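Local structure of ubiquinone biosynthesis accessory factor UbiJ (Escherichia coli, 6H6O) at residues K46-E51 and A78-I83. The protein binds hydrophobic intermediates of ubiquinone biosynthesis through its SCP2 domain, the part present here, and is essential for the stability of the multienzyme Ubi complex. Sequence-based numbering, arbitrary orientation.
Sequences KVLRVE and ADCTVI. With CA (calcium ion), chain F; LMR ((2S)-2-hydroxybutanedioic acid), chain E.
L48 and V50 pack against C80 and V82 on one face of two neighbouring parallel strands, 47-51 and 80-83. CD1 of L48 reaches across to C80 SG at 3.8 Å and also meets V82 CG1. V50 runs alongside V82, the CG2 methyls 3.7 Å apart. Helix 113-128 covers this face, the more buried one around L48, C80 and V82, with V115 on L48 and C80 and V116 on V82. Between the strands the backbone ladder alternates: R49 N bonds to C80 O, V82 N to R49 O, and E51 N to V82 O (2.8 Å). The other face, carrying R49, T81, E51 and I83, is more polar and partly exposed. There CB of E51 rests 3.8 Å from I83 CG1, while its chain, bent at chi2 (-72°), sends the carboxylate back to R49. R49 NE donates to E51 OE2 at 2.9 Å from above the carboxylate plane, a salt bridge, and S58 OG bonds both E51 OE1 and R49 NH2. An alanine at E51 would probably leave the R49 guanidinium without its countercharge and S58 without one of its partners. Where the strands begin, D79 OD2 takes the V47 N-H on its anti lone pair (2.8 Å), and both carboxylate oxygens bind a calcium ion with two waters; D79 OD1 also lies 2.7 Å from malate O2. The ladder joins the middle strand, 47-52, to its parallel neighbour 80-84 in the five-stranded mixed sheet of an SCP2-family lipid-binding domain.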
loop_
_atom_site.group_PDB
_atom_site.type_symbol
_atom_site.label_atom_id
_atom_site.label_comp_id
_atom_site.label_asym_id
_atom_site.label_seq_id
_atom_site.Cartn_x
_atom_site.Cartn_y
_atom_site.Cartn_z
ATOM N N LYS A 46 10.419 1.305 -20.102
ATOM C CA LYS A 46 11.128 1.799 -18.926
ATOM C C LYS A 46 10.993 0.894 -17.715
ATOM O O LYS A 46 9.948 0.256 -17.501
ATOM C CB LYS A 46 10.718 3.251 -18.580
ATOM C CG LYS A 46 11.027 4.262 -19.710
ATOM C CD LYS A 46 12.533 4.417 -20.028
ATOM C CE LYS A 46 12.731 5.484 -21.087
ATOM N NZ LYS A 46 14.150 5.546 -21.540
ATOM N N VAL A 47 12.071 0.828 -16.929
ATOM C CA VAL A 47 12.160 0.128 -15.643
ATOM C C VAL A 47 12.348 1.200 -14.540
ATOM O O VAL A 47 13.386 1.883 -14.507
ATOM C CB VAL A 47 13.292 -0.923 -15.582
ATOM C CG1 VAL A 47 13.271 -1.646 -14.222
ATOM C CG2 VAL A 47 13.195 -1.919 -16.735
ATOM N N LEU A 48 11.343 1.356 -13.662
ATOM C CA LEU A 48 11.383 2.324 -12.577
ATOM C C LEU A 48 11.469 1.573 -11.254
ATOM O O LEU A 48 10.543 0.834 -10.912
ATOM C CB LEU A 48 10.130 3.216 -12.614
ATOM C CG LEU A 48 9.915 4.229 -11.443
ATOM C CD1 LEU A 48 11.089 5.240 -11.331
ATOM C CD2 LEU A 48 8.587 5.002 -11.622
ATOM N N ARG A 49 12.584 1.759 -10.524
ATOM C CA ARG A 49 12.791 1.129 -9.214
ATOM C C ARG A 49 12.377 2.102 -8.110
ATOM O O ARG A 49 12.825 3.243 -8.095
ATOM C CB ARG A 49 14.256 0.697 -9.043
ATOM C CG ARG A 49 14.471 -0.234 -7.855
ATOM C CD ARG A 49 15.852 -0.888 -7.887
ATOM N NE ARG A 49 15.937 -1.905 -6.841
ATOM C CZ ARG A 49 16.195 -3.195 -7.037
ATOM N NH1 ARG A 49 16.443 -3.653 -8.257
ATOM N NH2 ARG A 49 16.212 -4.037 -6.012
ATOM N N VAL A 50 11.538 1.641 -7.182
ATOM C CA VAL A 50 11.024 2.449 -6.078
ATOM C C VAL A 50 11.511 1.838 -4.769
ATOM O O VAL A 50 11.185 0.687 -4.458
ATOM C CB VAL A 50 9.470 2.645 -6.102
ATOM C CG1 VAL A 50 9.015 3.570 -4.972
ATOM C CG2 VAL A 50 8.969 3.163 -7.451
ATOM N N GLU A 51 12.345 2.594 -4.039
ATOM C CA GLU A 51 12.881 2.195 -2.737
ATOM C C GLU A 51 12.100 2.980 -1.693
ATOM O O GLU A 51 12.270 4.197 -1.587
ATOM C CB GLU A 51 14.385 2.499 -2.628
ATOM C CG GLU A 51 15.257 1.880 -3.722
ATOM C CD GLU A 51 15.493 0.381 -3.691
ATOM O OE1 GLU A 51 14.938 -0.317 -2.816
ATOM O OE2 GLU A 51 16.225 -0.105 -4.580
ATOM N N ALA A 78 17.831 -0.525 -13.760
ATOM C CA ALA A 78 16.646 0.321 -13.681
ATOM C C ALA A 78 17.023 1.583 -14.438
ATOM O O ALA A 78 18.163 2.043 -14.364
ATOM C CB ALA A 78 16.316 0.667 -12.230
ATOM N N ASP A 79 16.075 2.153 -15.170
ATOM C CA ASP A 79 16.306 3.379 -15.919
ATOM C C ASP A 79 16.271 4.588 -14.994
ATOM O O ASP A 79 16.900 5.623 -15.266
ATOM C CB ASP A 79 15.249 3.487 -17.016
ATOM C CG ASP A 79 15.421 2.372 -18.053
ATOM O OD1 ASP A 79 16.513 2.271 -18.651
ATOM O OD2 ASP A 79 14.528 1.520 -18.157
ATOM N N CYS A 80 15.521 4.445 -13.906
ATOM C CA CYS A 80 15.333 5.482 -12.900
ATOM C C CYS A 80 15.066 4.789 -11.568
ATOM O O CYS A 80 14.376 3.757 -11.525
ATOM C CB CYS A 80 14.174 6.397 -13.293
ATOM S SG CYS A 80 13.817 7.725 -12.108
ATOM N N THR A 81 15.640 5.344 -10.495
ATOM C CA THR A 81 15.444 4.825 -9.137
ATOM C C THR A 81 15.020 5.997 -8.260
ATOM O O THR A 81 15.665 7.061 -8.281
ATOM C CB THR A 81 16.721 4.137 -8.603
ATOM O OG1 THR A 81 17.058 3.056 -9.473
ATOM C CG2 THR A 81 16.549 3.616 -7.151
ATOM N N VAL A 82 13.928 5.809 -7.519
ATOM C CA VAL A 82 13.397 6.833 -6.635
ATOM C C VAL A 82 13.434 6.307 -5.216
ATOM O O VAL A 82 13.146 5.121 -4.991
ATOM C CB VAL A 82 12.006 7.401 -7.060
ATOM C CG1 VAL A 82 12.067 8.042 -8.441
ATOM C CG2 VAL A 82 10.927 6.329 -7.037
ATOM N N ILE A 83 13.878 7.156 -4.276
ATOM C CA ILE A 83 13.992 6.816 -2.856
ATOM C C ILE A 83 13.211 7.865 -2.053
ATOM O O ILE A 83 13.491 9.058 -2.169
ATOM C CB ILE A 83 15.459 6.663 -2.353
ATOM C CG1 ILE A 83 16.296 5.719 -3.265
ATOM C CG2 ILE A 83 15.469 6.169 -0.885
ATOM C CD1 ILE A 83 17.281 6.421 -4.145
HETATM CA CA CA F . 15.973 0.248 -19.849
HETATM C C1 LMR E . 21.149 3.028 -16.764
HETATM O O1A LMR E . 22.344 2.808 -16.757
HETATM O O1B LMR E . 20.384 2.958 -15.701
HETATM C C2 LMR E . 20.395 3.363 -18.040
HETATM O O2 LMR E . 19.084 2.811 -18.043
HETATM C C3 LMR E . 20.326 4.866 -18.283
HETATM C C4 LMR E . 19.330 5.574 -17.395
HETATM O O4A LMR E . 18.127 5.648 -17.914
HETATM O O4B LMR E . 19.633 6.055 -16.323
HETATM O O HOH W 1 16.786 -1.032 -18.059
HETATM O O HOH W 2 14.383 -1.364 -20.188
#